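Local atomic coordinates of flagellar motor switch protein FliG (Aquifex aeolicus, PDB entry 3HJL), a protein that probably forms part of the rotor-mounted switch complex (C ring) at the base of the flagellar basal body, contacting motor components that determine the direction of flagellar rotation. Residues A[204-207]-A[208-212]; A[269-272]-A[273-276]; A[21-24]-A[25-28]; A[28-31]-A[32-36]. All blocks are in the same frame, centred on the assembly; numbering follows the deposited sequence.

All four contacts are local, made within a single turn at a helix end, and along the chain they follow in series without nesting or crossing. In the N-terminal domain, contact 3 closes the turn that leads from helix 7-21 into helix 24-33, and contact 4 closes the last turn of that same helix. They share M28, lie about 11 Å apart between centres, and meet where L22 CD1 approaches I30 CD1 at 4.1 Å. On the other side of the chain's centre, about 83 Å from contact 3 between centres, contact 1 ends helix 199-209 ahead of helix 212-225. Contact 2, in the C-terminal domain, starts helix 272-279 about 26 Å from contact 1, again between centres.

Contact 1 (A[204-207]-A[208-212]); sequences AELL and NTLDK
E205 O is gripped twice by T209: the backbone N reaches it at 2.9 Å and the hydroxyl OG1 at 2.8 Å, from opposite faces of the carbonyl plane. The hydroxyl can bend back in this way because it stands anti to its own carbonyl carbon (chi1 -55°), and it approaches from above the carbonyl plane. Two further backbone bonds complete the turn, N208 N to A204 O at 2.9 Å and L210 N to L206 O at 2.9 Å. The side-chain amide of N208 is occupied elsewhere, its ND2 donating to M237 O of helix 227-237.

This is the C-terminal end of helix 199-209. L210 is the first residue to leave helical geometry, and D211 follows at once as N-cap of helix 212-225, its OD1 bonded to the T214 hydroxyl.

The apolar contacts lie round L210. Both its methyls touch one methyl of L206, CD1 at 3.4 Å and CD2 at 3.5 Å from L206 CD2, while L210 CD2 is also 4.1 Å from L207 CD2. L207 is buried and continues the packing onto I218 and L219 of helix 212-225 and I233 of helix 227-237, and L210 joins it on I218.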
ATOM      1  N   ALA A 204       2.722 -28.265  -1.753  1.00 68.05           N
ATOM      2  CA  ALA A 204       3.484 -29.356  -1.144  1.00 58.03           C
ATOM      3  C   ALA A 204       2.970 -30.758  -1.533  1.00 66.50           C
ATOM      4  O   ALA A 204       3.778 -31.638  -1.844  1.00 74.28           O
ATOM      5  CB  ALA A 204       3.478 -29.197   0.359  1.00 62.07           C
ATOM      6  N   GLU A 205       1.647 -30.967  -1.496  1.00 59.50           N
ATOM      7  CA  GLU A 205       1.043 -32.263  -1.883  1.00 58.92           C
ATOM      8  C   GLU A 205       1.371 -32.594  -3.332  1.00 61.01           C
ATOM      9  O   GLU A 205       1.745 -33.725  -3.655  1.00 59.48           O
ATOM     10  CB  GLU A 205      -0.489 -32.239  -1.745  1.00 54.42           C
ATOM     11  CG  GLU A 205      -1.036 -32.148  -0.330  1.00 62.88           C
ATOM     12  CD  GLU A 205      -0.840 -33.411   0.499  1.00 77.12           C
ATOM     13  OE1 GLU A 205      -1.066 -33.335   1.727  1.00 86.72           O
ATOM     14  OE2 GLU A 205      -0.463 -34.471  -0.056  1.00 87.19           O
ATOM     15  N   LEU A 206       1.162 -31.603  -4.196  1.00 61.77           N
ATOM     16  CA  LEU A 206       1.416 -31.718  -5.632  1.00 62.53           C
ATOM     17  C   LEU A 206       2.872 -32.121  -5.872  1.00 59.34           C
ATOM     18  O   LEU A 206       3.131 -33.090  -6.581  1.00 62.23           O
ATOM     19  CB  LEU A 206       1.076 -30.381  -6.329  1.00 58.98           C
ATOM     20  CG  LEU A 206       1.235 -30.186  -7.843  1.00 61.07           C
ATOM     21  CD1 LEU A 206       0.578 -28.870  -8.265  1.00 66.02           C
ATOM     22  CD2 LEU A 206       2.688 -30.194  -8.281  1.00 56.39           C
ATOM     23  N   LEU A 207       3.802 -31.400  -5.244  1.00 62.88           N
ATOM     24  CA  LEU A 207       5.237 -31.704  -5.352  1.00 62.32           C
ATOM     25  C   LEU A 207       5.561 -33.102  -4.829  1.00 66.82           C
ATOM     26  O   LEU A 207       6.302 -33.837  -5.465  1.00 73.79           O
ATOM     27  CB  LEU A 207       6.076 -30.659  -4.613  1.00 61.56           C
ATOM     28  CG  LEU A 207       6.101 -29.265  -5.247  1.00 65.66           C
ATOM     29  CD1 LEU A 207       6.491 -28.240  -4.206  1.00 69.55           C
ATOM     30  CD2 LEU A 207       7.041 -29.199  -6.452  1.00 59.22           C
ATOM     31  N   ASN A 208       4.983 -33.475  -3.687  1.00 67.14           N
ATOM     32  CA  ASN A 208       5.156 -34.832  -3.135  1.00 59.63           C
ATOM     33  C   ASN A 208       4.584 -35.927  -4.030  1.00 62.04           C
ATOM     34  O   ASN A 208       5.000 -37.071  -3.923  1.00 61.35           O
ATOM     35  CB  ASN A 208       4.524 -34.947  -1.738  1.00 60.46           C
ATOM     36  CG  ASN A 208       5.321 -34.216  -0.669  1.00 65.74           C
ATOM     37  OD1 ASN A 208       6.530 -33.981  -0.813  1.00 61.87           O
ATOM     38  ND2 ASN A 208       4.652 -33.881   0.431  1.00 61.31           N
ATOM     39  N   THR A 209       3.594 -35.584  -4.861  1.00 62.82           N
ATOM     40  CA  THR A 209       3.038 -36.509  -5.853  1.00 59.51           C
ATOM     41  C   THR A 209       3.940 -36.591  -7.105  1.00 61.64           C
ATOM     42  O   THR A 209       4.044 -37.654  -7.728  1.00 57.04           O
ATOM     43  CB  THR A 209       1.611 -36.087  -6.248  1.00 62.38           C
ATOM     44  OG1 THR A 209       0.807 -35.974  -5.066  1.00 64.92           O
ATOM     45  CG2 THR A 209       0.984 -37.099  -7.204  1.00 58.35           C
ATOM     46  N   LEU A 210       4.540 -35.457  -7.491  1.00 64.04           N
ATOM     47  CA  LEU A 210       5.531 -35.398  -8.594  1.00 62.60           C
ATOM     48  C   LEU A 210       6.768 -36.241  -8.261  1.00 58.78           C
ATOM     49  O   LEU A 210       7.147 -36.339  -7.097  1.00 66.80           O
ATOM     50  CB  LEU A 210       5.993 -33.943  -8.843  1.00 64.38           C
ATOM     51  CG  LEU A 210       5.226 -32.999  -9.774  1.00 65.25           C
ATOM     52  CD1 LEU A 210       3.755 -33.110  -9.603  1.00 69.89           C
ATOM     53  CD2 LEU A 210       5.680 -31.565  -9.535  1.00 66.89           C
ATOM     54  N   ASP A 211       7.406 -36.820  -9.279  1.00 56.86           N
ATOM     55  CA  ASP A 211       8.624 -37.610  -9.066  1.00 63.33           C
ATOM     56  C   ASP A 211       9.793 -36.684  -8.687  1.00 62.38           C
ATOM     57  O   ASP A 211       9.828 -35.523  -9.108  1.00 61.30           O
ATOM     58  CB  ASP A 211       8.963 -38.476 -10.295  1.00 65.70           C
ATOM     59  CG  ASP A 211       9.546 -37.676 -11.447  1.00 65.99           C
ATOM     60  OD1 ASP A 211       8.928 -36.673 -11.854  1.00 64.15           O
ATOM     61  OD2 ASP A 211      10.609 -38.082 -11.968  1.00 68.41           O
ATOM     62  N   LYS A 212      10.729 -37.204  -7.887  1.00 61.24           N
ATOM     63  CA  LYS A 212      11.845 -36.411  -7.325  1.00 66.68           C
ATOM     64  C   LYS A 212      12.578 -35.518  -8.328  1.00 69.99           C
ATOM     65  O   LYS A 212      12.920 -34.386  -7.998  1.00 72.30           O
ATOM     66  CB  LYS A 212      12.854 -37.316  -6.598  1.00 67.27           C
ATOM     67  CG  LYS A 212      13.884 -36.556  -5.746  1.00 68.07           C
ATOM     68  CD  LYS A 212      14.932 -37.479  -5.155  1.00 67.63           C
ATOM     69  CE  LYS A 212      16.034 -36.684  -4.464  1.00 69.35           C
ATOM     70  NZ  LYS A 212      17.192 -37.543  -4.046  1.00 72.82           N
TER

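Contact 2 (A[269-272]-A[273-276]); sequences GAPE and DIKQ
P271 O receives the first backbone bond of helix 272-279, from K275 N at 3.1 Å, in the carbonyl plane and nearly straight (161° at the hydrogen); I274 N gives the same oxygen a weak second bond. The next bond, Q276 N to E272 O at 2.9 Å, sets the helical turn.

Among the side chains, E272 does most. A bend at chi2 (58°) turns its carboxylate forward along the helix, where OE1 accepts from Q276 NE2 at 3.1 Å, nearly in the plane of the amide. OE2 rests 3.5 Å from K275 CD and forms a long salt bridge of 4.0 Å with K275 NZ. With an alanine in place of K275, E272 OE2 would probably lose both this methylene neighbour and its charge partner, leaving the bond from OE1 to Q276 NE2 as the carboxylate's remaining hold within this turn. I274 CD1 lies alongside the proline ring, 3.8 Å from P271 CD, and D273 OD2 forms a salt bridge with R244, whose side chain also packs on P271 and I274.

The arrangement is that of a helix N terminus with proline at the N-cap position and acidic residues in the first turn, in the C-terminal domain of FliG.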
ATOM      1  N   GLY A 269       2.144 -32.441  22.637  1.00 72.62           N
ATOM      2  CA  GLY A 269       1.103 -31.998  21.699  1.00 78.28           C
ATOM      3  C   GLY A 269       0.935 -32.907  20.486  1.00 80.79           C
ATOM      4  O   GLY A 269       0.478 -32.444  19.433  1.00 76.45           O
ATOM      5  N   ALA A 270       1.271 -34.197  20.638  1.00 81.16           N
ATOM      6  CA  ALA A 270       1.208 -35.170  19.540  1.00 73.90           C
ATOM      7  C   ALA A 270       0.034 -36.131  19.746  1.00 76.64           C
ATOM      8  O   ALA A 270      -0.349 -36.395  20.896  1.00 78.99           O
ATOM      9  CB  ALA A 270       2.507 -35.955  19.458  1.00 65.35           C
ATOM     10  N   PRO A 271      -0.557 -36.648  18.635  1.00 73.38           N
ATOM     11  CA  PRO A 271      -1.602 -37.671  18.754  1.00 67.13           C
ATOM     12  C   PRO A 271      -1.084 -38.958  19.387  1.00 63.37           C
ATOM     13  O   PRO A 271       0.115 -39.236  19.328  1.00 70.27           O
ATOM     14  CB  PRO A 271      -2.016 -37.924  17.301  1.00 67.81           C
ATOM     15  CG  PRO A 271      -1.586 -36.726  16.562  1.00 68.31           C
ATOM     16  CD  PRO A 271      -0.348 -36.263  17.225  1.00 69.73           C
ATOM     17  N   GLU A 272      -1.993 -39.743  19.956  1.00 65.22           N
ATOM     18  CA  GLU A 272      -1.626 -40.938  20.718  1.00 67.34           C
ATOM     19  C   GLU A 272      -0.904 -41.997  19.883  1.00 69.58           C
ATOM     20  O   GLU A 272       0.013 -42.663  20.380  1.00 63.98           O
ATOM     21  CB  GLU A 272      -2.870 -41.553  21.391  1.00 66.86           C
ATOM     22  CG  GLU A 272      -2.573 -42.623  22.452  1.00 70.03           C
ATOM     23  CD  GLU A 272      -1.686 -42.114  23.586  1.00 76.98           C
ATOM     24  OE1 GLU A 272      -0.778 -42.863  24.014  1.00 83.61           O
ATOM     25  OE2 GLU A 272      -1.868 -40.951  24.018  1.00 78.77           O
ATOM     26  N   ASP A 273      -1.317 -42.154  18.625  1.00 65.53           N
ATOM     27  CA  ASP A 273      -0.693 -43.138  17.733  1.00 65.51           C
ATOM     28  C   ASP A 273       0.760 -42.789  17.356  1.00 64.64           C
ATOM     29  O   ASP A 273       1.572 -43.685  17.137  1.00 59.12           O
ATOM     30  CB  ASP A 273      -1.547 -43.380  16.485  1.00 70.76           C
ATOM     31  CG  ASP A 273      -1.642 -42.165  15.586  1.00 74.40           C
ATOM     32  OD1 ASP A 273      -2.152 -41.116  16.033  1.00 66.38           O
ATOM     33  OD2 ASP A 273      -1.260 -42.291  14.410  1.00 79.02           O
ATOM     34  N   ILE A 274       1.080 -41.495  17.305  1.00 63.23           N
ATOM     35  CA  ILE A 274       2.452 -41.036  17.051  1.00 61.90           C
ATOM     36  C   ILE A 274       3.300 -41.182  18.331  1.00 64.68           C
ATOM     37  O   ILE A 274       4.492 -41.495  18.253  1.00 61.25           O
ATOM     38  CB  ILE A 274       2.482 -39.571  16.492  1.00 62.27           C
ATOM     39  CG1 ILE A 274       1.786 -39.511  15.121  1.00 61.97           C
ATOM     40  CG2 ILE A 274       3.911 -39.055  16.359  1.00 60.15           C
ATOM     41  CD1 ILE A 274       1.662 -38.103  14.549  1.00 62.26           C
ATOM     42  N   LYS A 275       2.686 -40.963  19.498  1.00 64.68           N
ATOM     43  CA  LYS A 275       3.351 -41.252  20.772  1.00 64.97           C
ATOM     44  C   LYS A 275       3.762 -42.721  20.805  1.00 57.81           C
ATOM     45  O   LYS A 275       4.935 -43.036  21.021  1.00 64.37           O
ATOM     46  CB  LYS A 275       2.442 -40.975  21.978  1.00 66.16           C
ATOM     47  CG  LYS A 275       2.249 -39.531  22.357  1.00 71.35           C
ATOM     48  CD  LYS A 275       1.315 -39.447  23.568  1.00 74.84           C
ATOM     49  CE  LYS A 275       1.260 -38.050  24.161  1.00 82.71           C
ATOM     50  NZ  LYS A 275       0.375 -37.956  25.361  1.00 83.23           N
ATOM     51  N   GLN A 276       2.793 -43.608  20.578  1.00 50.49           N
ATOM     52  CA  GLN A 276       3.045 -45.059  20.582  1.00 57.08           C
ATOM     53  C   GLN A 276       4.021 -45.510  19.495  1.00 57.02           C
ATOM     54  O   GLN A 276       4.708 -46.517  19.663  1.00 63.17           O
ATOM     55  CB  GLN A 276       1.732 -45.859  20.463  1.00 62.04           C
ATOM     56  CG  GLN A 276       0.770 -45.717  21.648  1.00 67.04           C
ATOM     57  CD  GLN A 276       1.388 -46.114  22.987  1.00 75.16           C
ATOM     58  OE1 GLN A 276       2.290 -46.960  23.055  1.00 73.09           O
ATOM     59  NE2 GLN A 276       0.900 -45.497  24.063  1.00 77.12           N
TER

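Contact 3 (A[21-24]-A[25-28]); sequences SLPE and EVSM
P23 O is the acceptor on which this turn is built, and S27 supplies two of its donors. S27 N comes straight in at 3.0 Å, in the carbonyl plane (170° at the hydrogen). S27 OG adds a second bond at 3.2 Å, well above that plane. The hydroxyl gets there because chi1 of 64° places it between the backbone N and the carbonyl carbon, so that the buried serine spends its proton on the chain one turn back. V26 N makes a third, weak bond to the same oxygen.

One residue on, E24 O takes M28 N at 2.9 Å. The side chain of M28 wraps round this oxygen: a bend at chi3 (66°) brings CE to within 3.2 Å of E24 O, a methyl laid against a carbonyl that is already bonded. The carboxylate of E25 bends back over P23, OE1 lying 3.1 Å from the proline CB, while OE2 has a long, weak ion pair with K76. S21 OG is satisfied within the preceding helix by V17 O.

The closer apolar pair is L22 CD1 against V26 CG1 at 3.8 Å; the proline ring meets the other valine methyl more loosely, P23 CD to V26 CG2 at 4.4 Å. P23 is at the N-cap position of helix 24-33, and L22 is the first residue beyond helix 7-21, so the segment is a tight link between two helices. In this all-helical domain it lies against helix 78-88 and the loop before it: S21 packs on F81, I85 and V88, L22 on F81 and I75, P23 on I75, and V26 on I73.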
ATOM      1  N   SER A  21       1.914  43.226  -9.333  1.00 54.79           N
ATOM      2  CA  SER A  21       1.772  42.575  -8.012  1.00 52.58           C
ATOM      3  C   SER A  21       1.456  43.512  -6.838  1.00 53.48           C
ATOM      4  O   SER A  21       0.806  43.094  -5.886  1.00 55.20           O
ATOM      5  CB  SER A  21       3.049  41.804  -7.681  1.00 58.87           C
ATOM      6  OG  SER A  21       3.337  40.840  -8.686  1.00 69.18           O
ATOM      7  N   LEU A  22       1.961  44.746  -6.889  1.00 54.33           N
ATOM      8  CA  LEU A  22       1.749  45.747  -5.831  1.00 56.37           C
ATOM      9  C   LEU A  22       0.266  46.075  -5.646  1.00 58.12           C
ATOM     10  O   LEU A  22      -0.521  45.890  -6.569  1.00 55.30           O
ATOM     11  CB  LEU A  22       2.495  47.062  -6.150  1.00 54.96           C
ATOM     12  CG  LEU A  22       4.022  47.131  -5.971  1.00 55.78           C
ATOM     13  CD1 LEU A  22       4.566  48.359  -6.665  1.00 53.45           C
ATOM     14  CD2 LEU A  22       4.404  47.151  -4.500  1.00 49.34           C
ATOM     15  N   PRO A  23      -0.113  46.593  -4.457  1.00 60.21           N
ATOM     16  CA  PRO A  23      -1.503  47.023  -4.250  1.00 61.94           C
ATOM     17  C   PRO A  23      -1.912  48.122  -5.227  1.00 61.19           C
ATOM     18  O   PRO A  23      -1.060  48.902  -5.664  1.00 63.17           O
ATOM     19  CB  PRO A  23      -1.502  47.562  -2.812  1.00 57.20           C
ATOM     20  CG  PRO A  23      -0.318  46.968  -2.169  1.00 60.64           C
ATOM     21  CD  PRO A  23       0.701  46.779  -3.239  1.00 61.79           C
ATOM     22  N   GLU A  24      -3.200  48.181  -5.561  1.00 63.50           N
ATOM     23  CA  GLU A  24      -3.699  49.163  -6.532  1.00 68.10           C
ATOM     24  C   GLU A  24      -3.544  50.619  -6.082  1.00 64.87           C
ATOM     25  O   GLU A  24      -3.419  51.499  -6.927  1.00 65.69           O
ATOM     26  CB  GLU A  24      -5.150  48.874  -6.928  1.00 73.23           C
ATOM     27  CG  GLU A  24      -5.348  47.520  -7.621  1.00 76.29           C
ATOM     28  CD  GLU A  24      -6.571  47.496  -8.525  1.00 78.70           C
ATOM     29  OE1 GLU A  24      -7.624  46.960  -8.106  1.00 76.84           O
ATOM     30  OE2 GLU A  24      -6.486  48.051  -9.643  1.00 80.79           O
ATOM     31  N   GLU A  25      -3.517  50.863  -4.766  1.00 67.22           N
ATOM     32  CA  GLU A  25      -3.273  52.217  -4.221  1.00 68.50           C
ATOM     33  C   GLU A  25      -1.890  52.722  -4.650  1.00 69.70           C
ATOM     34  O   GLU A  25      -1.724  53.889  -5.016  1.00 69.40           O
ATOM     35  CB  GLU A  25      -3.333  52.243  -2.683  1.00 67.82           C
ATOM     36  CG  GLU A  25      -4.608  51.696  -2.038  1.00 69.26           C
ATOM     37  CD  GLU A  25      -4.455  50.264  -1.544  1.00 69.55           C
ATOM     38  OE1 GLU A  25      -3.987  49.409  -2.325  1.00 60.66           O
ATOM     39  OE2 GLU A  25      -4.814  49.995  -0.377  1.00 74.09           O
ATOM     40  N   VAL A  26      -0.911  51.820  -4.597  1.00 71.09           N
ATOM     41  CA  VAL A  26       0.466  52.116  -4.984  1.00 67.07           C
ATOM     42  C   VAL A  26       0.622  52.202  -6.510  1.00 66.29           C
ATOM     43  O   VAL A  26       1.128  53.197  -7.030  1.00 72.22           O
ATOM     44  CB  VAL A  26       1.437  51.047  -4.408  1.00 64.24           C
ATOM     45  CG1 VAL A  26       2.852  51.261  -4.923  1.00 65.43           C
ATOM     46  CG2 VAL A  26       1.407  51.071  -2.875  1.00 59.18           C
ATOM     47  N   SER A  27       0.140  51.185  -7.222  1.00 65.57           N
ATOM     48  CA  SER A  27       0.324  51.097  -8.676  1.00 60.87           C
ATOM     49  C   SER A  27      -0.582  51.994  -9.544  1.00 58.71           C
ATOM     50  O   SER A  27      -0.279  52.189 -10.725  1.00 58.01           O
ATOM     51  CB  SER A  27       0.212  49.642  -9.137  1.00 59.78           C
ATOM     52  OG  SER A  27      -1.079  49.131  -8.891  1.00 61.45           O
ATOM     53  N   MET A  28      -1.691  52.510  -9.001  1.00 62.78           N
ATOM     54  CA  MET A  28      -2.535  53.450  -9.771  1.00 68.24           C
ATOM     55  C   MET A  28      -1.752  54.730 -10.078  1.00 66.13           C
ATOM     56  O   MET A  28      -1.856  55.276 -11.178  1.00 69.86           O
ATOM     57  CB  MET A  28      -3.870  53.786  -9.060  1.00 71.91           C
ATOM     58  CG  MET A  28      -3.769  54.597  -7.752  1.00 75.97           C
ATOM     59  SD  MET A  28      -5.379  54.999  -7.009  1.00 84.35           S
ATOM     60  CE  MET A  28      -5.985  53.375  -6.538  1.00 84.91           C
TER

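Contact 4 (A[28-31]-A[32-36]); sequences MNIV and KELSE
L34 N donates to I30 O at 3.0 Å, almost in line with the carbonyl bond and with an angle of 158° at the hydrogen. It is the last of three successive backbone bonds that finish helix 24-33; the other two, K32 N to M28 O and E33 N to N29 O, are slightly longer. The motif is a helix C terminus running straight into the next N-cap. L34 is the first residue out of helical geometry, and S35 caps helix 36-47 with its side chain while its own N is bonded to E38 OE1, a reciprocal pattern consistent with a capping box.

L34 folds back over the carbonyl that its backbone uses, with CB 3.4 Å from I30 O, and its methyl CD2 lies alongside the isoleucine branch, 3.7 Å from I30 CG2. Beyond the turn, L34 packs on L39 and L42 of helix 36-47, and V31 shares L39. Replacing L34 by alanine would take away CD2, and I30 CG2 would probably lose its methyl neighbour while a gap opened toward L39 and L42.

The charged residues of the last turn use their methylenes. E33 extends past N29 O, with CG at 3.5 Å. K32 lays CG and CD against M28 O, at 3.3 and 3.4 Å, and the bend at chi3 (63°) then carries its far end alongside N29, where NZ stops 4.0 Å from N29 OD1.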
ATOM      1  N   MET A  28      -1.691  52.510  -9.001  1.00 62.78           N
ATOM      2  CA  MET A  28      -2.535  53.450  -9.771  1.00 68.24           C
ATOM      3  C   MET A  28      -1.752  54.730 -10.078  1.00 66.13           C
ATOM      4  O   MET A  28      -1.856  55.276 -11.178  1.00 69.86           O
ATOM      5  CB  MET A  28      -3.870  53.786  -9.060  1.00 71.91           C
ATOM      6  CG  MET A  28      -3.769  54.597  -7.752  1.00 75.97           C
ATOM      7  SD  MET A  28      -5.379  54.999  -7.009  1.00 84.35           S
ATOM      8  CE  MET A  28      -5.985  53.375  -6.538  1.00 84.91           C
ATOM      9  N   ASN A  29      -0.959  55.181  -9.102  1.00 60.54           N
ATOM     10  CA  ASN A  29      -0.101  56.358  -9.259  1.00 57.24           C
ATOM     11  C   ASN A  29       1.032  56.119 -10.260  1.00 57.03           C
ATOM     12  O   ASN A  29       1.398  57.022 -11.012  1.00 55.42           O
ATOM     13  CB  ASN A  29       0.489  56.774  -7.909  1.00 56.17           C
ATOM     14  CG  ASN A  29      -0.569  57.273  -6.937  1.00 57.31           C
ATOM     15  OD1 ASN A  29      -1.247  58.272  -7.192  1.00 49.69           O
ATOM     16  ND2 ASN A  29      -0.702  56.585  -5.809  1.00 54.80           N
ATOM     17  N   ILE A  30       1.579  54.902 -10.254  1.00 54.81           N
ATOM     18  CA  ILE A  30       2.628  54.512 -11.193  1.00 53.86           C
ATOM     19  C   ILE A  30       2.111  54.623 -12.629  1.00 56.62           C
ATOM     20  O   ILE A  30       2.770  55.224 -13.475  1.00 63.92           O
ATOM     21  CB  ILE A  30       3.138  53.056 -10.925  1.00 57.04           C
ATOM     22  CG1 ILE A  30       3.850  52.959  -9.561  1.00 58.70           C
ATOM     23  CG2 ILE A  30       4.094  52.606 -12.023  1.00 54.57           C
ATOM     24  CD1 ILE A  30       4.224  51.534  -9.165  1.00 58.40           C
ATOM     25  N   VAL A  31       0.918  54.076 -12.874  1.00 59.56           N
ATOM     26  CA  VAL A  31       0.278  54.088 -14.203  1.00 58.18           C
ATOM     27  C   VAL A  31       0.018  55.512 -14.730  1.00 63.25           C
ATOM     28  O   VAL A  31       0.223  55.792 -15.918  1.00 62.95           O
ATOM     29  CB  VAL A  31      -1.071  53.291 -14.185  1.00 60.87           C
ATOM     30  CG1 VAL A  31      -1.878  53.549 -15.454  1.00 61.72           C
ATOM     31  CG2 VAL A  31      -0.817  51.785 -14.003  1.00 56.12           C
ATOM     32  N   LYS A  32      -0.421  56.397 -13.836  1.00 62.32           N
ATOM     33  CA  LYS A  32      -0.711  57.798 -14.176  1.00 60.89           C
ATOM     34  C   LYS A  32       0.528  58.587 -14.624  1.00 60.55           C
ATOM     35  O   LYS A  32       0.446  59.395 -15.554  1.00 65.77           O
ATOM     36  CB  LYS A  32      -1.376  58.502 -12.986  1.00 63.60           C
ATOM     37  CG  LYS A  32      -2.800  58.030 -12.700  1.00 65.15           C
ATOM     38  CD  LYS A  32      -3.243  58.346 -11.266  1.00 67.00           C
ATOM     39  CE  LYS A  32      -3.283  59.844 -10.983  1.00 65.89           C
ATOM     40  NZ  LYS A  32      -3.783  60.131  -9.613  1.00 67.96           N
ATOM     41  N   GLU A  33       1.659  58.358 -13.954  1.00 55.98           N
ATOM     42  CA  GLU A  33       2.931  59.030 -14.292  1.00 56.98           C
ATOM     43  C   GLU A  33       3.604  58.454 -15.540  1.00 53.67           C
ATOM     44  O   GLU A  33       4.262  59.172 -16.281  1.00 56.00           O
ATOM     45  CB  GLU A  33       3.911  58.926 -13.130  1.00 56.54           C
ATOM     46  CG  GLU A  33       3.505  59.668 -11.884  1.00 51.42           C
ATOM     47  CD  GLU A  33       4.588  59.631 -10.841  1.00 49.22           C
ATOM     48  OE1 GLU A  33       5.652  60.239 -11.073  1.00 50.13           O
ATOM     49  OE2 GLU A  33       4.375  59.005  -9.786  1.00 48.60           O
ATOM     50  N   LEU A  34       3.499  57.142 -15.711  1.00 60.60           N
ATOM     51  CA  LEU A  34       4.053  56.454 -16.879  1.00 60.15           C
ATOM     52  C   LEU A  34       3.233  56.740 -18.141  1.00 62.44           C
ATOM     53  O   LEU A  34       2.007  56.827 -18.085  1.00 72.96           O
ATOM     54  CB  LEU A  34       4.089  54.934 -16.644  1.00 57.17           C
ATOM     55  CG  LEU A  34       5.354  54.248 -16.115  1.00 55.70           C
ATOM     56  CD1 LEU A  34       6.103  55.047 -15.088  1.00 44.68           C
ATOM     57  CD2 LEU A  34       4.966  52.869 -15.564  1.00 52.49           C
ATOM     58  N   SER A  35       3.924  56.845 -19.277  1.00 63.94           N
ATOM     59  CA  SER A  35       3.286  57.007 -20.588  1.00 59.02           C
ATOM     60  C   SER A  35       2.781  55.652 -21.074  1.00 59.34           C
ATOM     61  O   SER A  35       3.030  54.627 -20.435  1.00 64.16           O
ATOM     62  CB  SER A  35       4.297  57.556 -21.593  1.00 56.14           C
ATOM     63  OG  SER A  35       5.345  56.625 -21.804  1.00 55.00           O
ATOM     64  N   GLU A  36       2.094  55.643 -22.215  1.00 68.73           N
ATOM     65  CA  GLU A  36       1.544  54.397 -22.777  1.00 70.42           C
ATOM     66  C   GLU A  36       2.660  53.476 -23.301  1.00 67.53           C
ATOM     67  O   GLU A  36       2.589  52.255 -23.132  1.00 57.81           O
ATOM     68  CB  GLU A  36       0.517  54.709 -23.882  1.00 72.25           C
ATOM     69  CG  GLU A  36      -0.310  53.501 -24.387  1.00 75.27           C
ATOM     70  CD  GLU A  36      -1.158  52.832 -23.300  1.00 77.88           C
ATOM     71  OE1 GLU A  36      -1.411  51.615 -23.413  1.00 75.15           O
ATOM     72  OE2 GLU A  36      -1.557  53.514 -22.330  1.00 84.43           O
TER